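Local coordinates for protein 336aa long hypothetical dTDP-glucose 4,6-dehydratase (Pyrococcus horikoshii, PDB 2HUN) that binds NAD(+) in a Rossmann fold and probably acts as a dTDP-glucose 4,6-dehydratase, removing water from the nucleotide sugar, at residues 190-193 / 194-198; 251-254 / 255-259. All blocks are in the same frame, centred on the assembly; numbering follows the deposited sequence.

How the interactions relate
Both interactions are i to i+4 contacts within single helices, 191-200 and 250-260, which lie against each other with the centres of the two contacts about 11 Å apart. Ile-192 and Thr-195 of interaction 1 meet Val-253, Val-254 and Ile-257 of interaction 2; Thr-195 CG2, for one, comes within 3.7 Å of Ile-257 CD1. Interaction 1 is the more buried, and its distinctive element is polar, a threonine hydroxyl turned back onto its own helix. Interaction 2 relies on aliphatic pairs and runs from the packed interior to a partly exposed side, where a lysine chain covers a leucine. Helix 300-313 touches both.

Interaction 1: 190-193 / 194-198; sequences KLIP and KTIIR
Contacts between residues four apart make up the first turns of helix 191-200, next to strand 215-219, with the side-chain hydroxyl of Thr-195 folded back on the carbonyl of Leu-191. That carbonyl oxygen takes two hydrogen bonds: Thr-195 OG1 reaches Leu-191 O at 2.7 Å, and Thr-195 N reaches the same oxygen at 2.9 Å. The two donors come from opposite faces of the carbonyl plane, the hydroxyl lying 37° out of it. With OG1 beside its own backbone N (chi1 -59°), Thr-195 gives its hydroxyl to the backbone and leaves CG2 for apolar packing; the buried hydroxyl is thereby satisfied within the helix. The Leu-191 side chain lies alongside, its CD1 4.0 Å from Thr-195 OG1.

Around this pair the main chain follows the alpha-helical pattern. Lys-194 N binds Lys-190 O at 2.9 Å, and Ile-197 N binds Pro-193 O in a nearly straight bond (174°). Pro-193, which has no N-H to give, sits in the first turn, where a helix asks for no such donor. One face is aliphatic: Ile-192 CG2 meets Ile-196 CD1 at 4.0 Å, the two side chains crossing at a slant.

Upstream, the Lys-190 side chain extends to about 6 Å from the bound NAD. Ile-192 and Ile-196 pack on helix 300-313, as does Pro-193 through Tyr-311, helix 250-260 covers the Thr-195 side, and Leu-191 and Ile-192 both touch Trp-217 of strand 215-219.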
loop_
_atom_site.group_PDB
_atom_site.type_symbol
_atom_site.label_atom_id
_atom_site.label_comp_id
_atom_site.label_asym_id
_atom_site.label_seq_id
_atom_site.Cartn_x
_atom_site.Cartn_y
_atom_site.Cartn_z
ATOM N N LYS A 190 -21.648 17.232 -4.257
ATOM C CA LYS A 190 -21.776 15.824 -3.889
ATOM C C LYS A 190 -23.263 15.488 -3.984
ATOM O O LYS A 190 -24.104 16.329 -3.699
ATOM C CB LYS A 190 -21.267 15.576 -2.463
ATOM C CG LYS A 190 -19.755 15.719 -2.274
ATOM C CD LYS A 190 -18.991 14.655 -3.049
ATOM C CE LYS A 190 -17.488 14.756 -2.799
ATOM N NZ LYS A 190 -16.735 13.682 -3.511
ATOM N N LEU A 191 -23.573 14.263 -4.388
ATOM C CA LEU A 191 -24.951 13.811 -4.566
ATOM C C LEU A 191 -26.056 14.329 -3.645
ATOM O O LEU A 191 -27.001 14.975 -4.103
ATOM C CB LEU A 191 -25.012 12.283 -4.510
ATOM C CG LEU A 191 -26.417 11.696 -4.717
ATOM C CD1 LEU A 191 -26.862 11.928 -6.157
ATOM C CD2 LEU A 191 -26.424 10.201 -4.390
ATOM N N ILE A 192 -25.950 14.029 -2.354
ATOM C CA ILE A 192 -26.969 14.423 -1.386
ATOM C C ILE A 192 -27.121 15.940 -1.241
ATOM O O ILE A 192 -28.238 16.455 -1.246
ATOM C CB ILE A 192 -26.701 13.740 -0.020
ATOM C CG1 ILE A 192 -26.878 12.224 -0.187
ATOM C CG2 ILE A 192 -27.651 14.260 1.042
ATOM C CD1 ILE A 192 -26.494 11.397 1.026
ATOM N N PRO A 193 -26.005 16.678 -1.115
ATOM C CA PRO A 193 -26.133 18.133 -0.987
ATOM C C PRO A 193 -26.718 18.737 -2.267
ATOM O O PRO A 193 -27.625 19.565 -2.217
ATOM C CB PRO A 193 -24.694 18.588 -0.751
ATOM C CG PRO A 193 -24.088 17.417 -0.035
ATOM C CD PRO A 193 -24.625 16.247 -0.836
ATOM N N LYS A 194 -26.184 18.318 -3.411
ATOM C CA LYS A 194 -26.655 18.813 -4.697
ATOM C C LYS A 194 -28.155 18.582 -4.839
ATOM O O LYS A 194 -28.892 19.475 -5.262
ATOM C CB LYS A 194 -25.923 18.107 -5.840
ATOM C CG LYS A 194 -26.343 18.574 -7.229
ATOM C CD LYS A 194 -25.752 17.696 -8.335
ATOM C CE LYS A 194 -26.156 16.231 -8.163
ATOM N NZ LYS A 194 -27.636 16.032 -7.979
ATOM N N THR A 195 -28.607 17.382 -4.484
ATOM C CA THR A 195 -30.022 17.049 -4.581
ATOM C C THR A 195 -30.892 17.951 -3.706
ATOM O O THR A 195 -31.912 18.463 -4.166
ATOM C CB THR A 195 -30.279 15.578 -4.190
ATOM O OG1 THR A 195 -29.534 14.715 -5.058
ATOM C CG2 THR A 195 -31.761 15.242 -4.313
ATOM N N ILE A 196 -30.495 18.145 -2.451
ATOM C CA ILE A 196 -31.255 18.990 -1.533
ATOM C C ILE A 196 -31.338 20.422 -2.057
ATOM O O ILE A 196 -32.421 21.003 -2.142
ATOM C CB ILE A 196 -30.608 19.018 -0.133
ATOM C CG1 ILE A 196 -30.671 17.626 0.502
ATOM C CG2 ILE A 196 -31.321 20.032 0.748
ATOM C CD1 ILE A 196 -29.832 17.490 1.747
ATOM N N ILE A 197 -30.183 20.986 -2.399
ATOM C CA ILE A 197 -30.109 22.344 -2.918
ATOM C C ILE A 197 -30.989 22.542 -4.156
ATOM O O ILE A 197 -31.849 23.427 -4.185
ATOM C CB ILE A 197 -28.649 22.708 -3.264
ATOM C CG1 ILE A 197 -27.837 22.841 -1.970
ATOM C CG2 ILE A 197 -28.603 23.995 -4.080
ATOM C CD1 ILE A 197 -26.351 23.041 -2.184
ATOM N N ARG A 198 -30.775 21.720 -5.176
ATOM C CA ARG A 198 -31.554 21.825 -6.403
ATOM C C ARG A 198 -33.054 21.643 -6.181
ATOM O O ARG A 198 -33.859 22.369 -6.760
ATOM C CB ARG A 198 -31.058 20.811 -7.438
ATOM C CG ARG A 198 -29.700 21.157 -8.043
ATOM C CD ARG A 198 -29.222 20.063 -8.998
ATOM N NE ARG A 198 -30.047 19.961 -10.202
ATOM C CZ ARG A 198 -29.937 20.761 -11.259
ATOM N NH1 ARG A 198 -29.029 21.732 -11.273
ATOM N NH2 ARG A 198 -30.736 20.590 -12.305
#

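Interaction 2: 251-254 / 255-259; sequences LEVV and KIILR
Lys-255 lays its aliphatic chain across Leu-251, one turn earlier in the same helix, and its CE approaches Leu-251 CG to 3.8 Å. The methylene carries this contact: CE also touches both leucine methyls, while NZ lies farther along, 4.2 Å from Leu-251 CD2. CG of Lys-255 stands beside the backbone N (chi1 -84°), and the extended chain beyond it runs back toward the start of the helix over the leucine. Cut back to an alanine, Lys-255 would lose every atom beyond CB, which is likely to leave the CG and both methyls of Leu-251 without this cover.

In two further i to i+4 pairs the partners run alongside each other in a common direction: Val-253 CG1 meets Ile-257 CD1 at 3.8 Å, and Val-254 CG1 meets Leu-258 CD1 at 3.9 Å. The amphipathic alpha helix 250-260 thus offers a buried aliphatic face alongside a more open one. Its backbone bonds fix the spacing of these pairs, among them Lys-255 N to Leu-251 O at 2.9 Å and Leu-258 N to Val-254 O at 3.0 Å.

Glu-252 OE1 accepts a hydrogen bond from Thr-249 N, just before the segment. Farther out, Val-254 and Leu-258 rest on Ile-205 and Ile-268 of the small two-stranded parallel sheet, Ile-256 packs on Phe-300, and Arg-259 forms a salt bridge with Asp-301.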
loop_
_atom_site.group_PDB
_atom_site.type_symbol
_atom_site.label_atom_id
_atom_site.label_comp_id
_atom_site.label_asym_id
_atom_site.label_seq_id
_atom_site.Cartn_x
_atom_site.Cartn_y
_atom_site.Cartn_z
ATOM N N LEU A 251 -30.955 6.730 -7.361
ATOM C CA LEU A 251 -32.389 6.945 -7.482
ATOM C C LEU A 251 -33.048 6.759 -6.124
ATOM O O LEU A 251 -33.925 7.532 -5.745
ATOM C CB LEU A 251 -33.012 5.977 -8.494
ATOM C CG LEU A 251 -34.540 6.068 -8.611
ATOM C CD1 LEU A 251 -34.962 7.506 -8.892
ATOM C CD2 LEU A 251 -35.027 5.140 -9.712
ATOM N N GLU A 252 -32.624 5.729 -5.395
ATOM C CA GLU A 252 -33.173 5.456 -4.069
ATOM C C GLU A 252 -32.909 6.623 -3.132
ATOM O O GLU A 252 -33.793 7.043 -2.380
ATOM C CB GLU A 252 -32.547 4.195 -3.472
ATOM C CG GLU A 252 -33.208 2.894 -3.889
ATOM C CD GLU A 252 -32.521 1.685 -3.278
ATOM O OE1 GLU A 252 -31.319 1.482 -3.561
ATOM O OE2 GLU A 252 -33.183 0.947 -2.514
ATOM N N VAL A 253 -31.680 7.130 -3.171
ATOM C CA VAL A 253 -31.288 8.252 -2.329
ATOM C C VAL A 253 -32.153 9.459 -2.668
ATOM O O VAL A 253 -32.737 10.082 -1.782
ATOM C CB VAL A 253 -29.794 8.601 -2.529
ATOM C CG1 VAL A 253 -29.436 9.863 -1.753
ATOM C CG2 VAL A 253 -28.926 7.433 -2.060
ATOM N N VAL A 254 -32.247 9.772 -3.957
ATOM C CA VAL A 254 -33.048 10.905 -4.408
ATOM C C VAL A 254 -34.519 10.786 -4.006
ATOM O O VAL A 254 -35.101 11.743 -3.505
ATOM C CB VAL A 254 -32.938 11.080 -5.934
ATOM C CG1 VAL A 254 -33.973 12.082 -6.425
ATOM C CG2 VAL A 254 -31.536 11.560 -6.289
ATOM N N LYS A 255 -35.121 9.618 -4.211
ATOM C CA LYS A 255 -36.522 9.427 -3.841
ATOM C C LYS A 255 -36.765 9.695 -2.359
ATOM O O LYS A 255 -37.789 10.264 -1.983
ATOM C CB LYS A 255 -36.990 8.004 -4.171
ATOM C CG LYS A 255 -37.437 7.794 -5.617
ATOM C CD LYS A 255 -37.925 6.364 -5.841
ATOM C CE LYS A 255 -38.119 6.061 -7.318
ATOM N NZ LYS A 255 -38.572 4.659 -7.539
ATOM N N ILE A 256 -35.827 9.279 -1.516
ATOM C CA ILE A 256 -35.962 9.479 -0.078
ATOM C C ILE A 256 -35.772 10.948 0.305
ATOM O O ILE A 256 -36.474 11.466 1.173
ATOM C CB ILE A 256 -34.961 8.573 0.690
ATOM C CG1 ILE A 256 -35.407 7.113 0.565
ATOM C CG2 ILE A 256 -34.881 8.986 2.151
ATOM C CD1 ILE A 256 -34.457 6.109 1.177
ATOM N N ILE A 257 -34.828 11.620 -0.343
ATOM C CA ILE A 257 -34.579 13.031 -0.063
ATOM C C ILE A 257 -35.824 13.862 -0.376
ATOM O O ILE A 257 -36.229 14.721 0.406
ATOM C CB ILE A 257 -33.395 13.569 -0.905
ATOM C CG1 ILE A 257 -32.080 12.973 -0.390
ATOM C CG2 ILE A 257 -33.359 15.098 -0.851
ATOM C CD1 ILE A 257 -30.864 13.376 -1.193
ATOM N N LEU A 258 -36.434 13.596 -1.525
ATOM C CA LEU A 258 -37.627 14.328 -1.934
ATOM C C LEU A 258 -38.770 14.082 -0.966
ATOM O O LEU A 258 -39.456 15.020 -0.558
ATOM C CB LEU A 258 -38.031 13.924 -3.353
ATOM C CG LEU A 258 -36.948 14.219 -4.392
ATOM C CD1 LEU A 258 -37.439 13.843 -5.772
ATOM C CD2 LEU A 258 -36.577 15.695 -4.336
ATOM N N ARG A 259 -38.977 12.822 -0.600
ATOM C CA ARG A 259 -40.035 12.485 0.338
ATOM C C ARG A 259 -39.834 13.254 1.636
ATOM O O ARG A 259 -40.753 13.901 2.133
ATOM C CB ARG A 259 -40.042 10.978 0.629
ATOM C CG ARG A 259 -40.774 10.610 1.914
ATOM C CD ARG A 259 -41.013 9.111 2.031
ATOM N NE ARG A 259 -39.782 8.327 2.137
ATOM C CZ ARG A 259 -39.060 8.196 3.251
ATOM N NH1 ARG A 259 -39.432 8.799 4.373
ATOM N NH2 ARG A 259 -37.964 7.449 3.240
#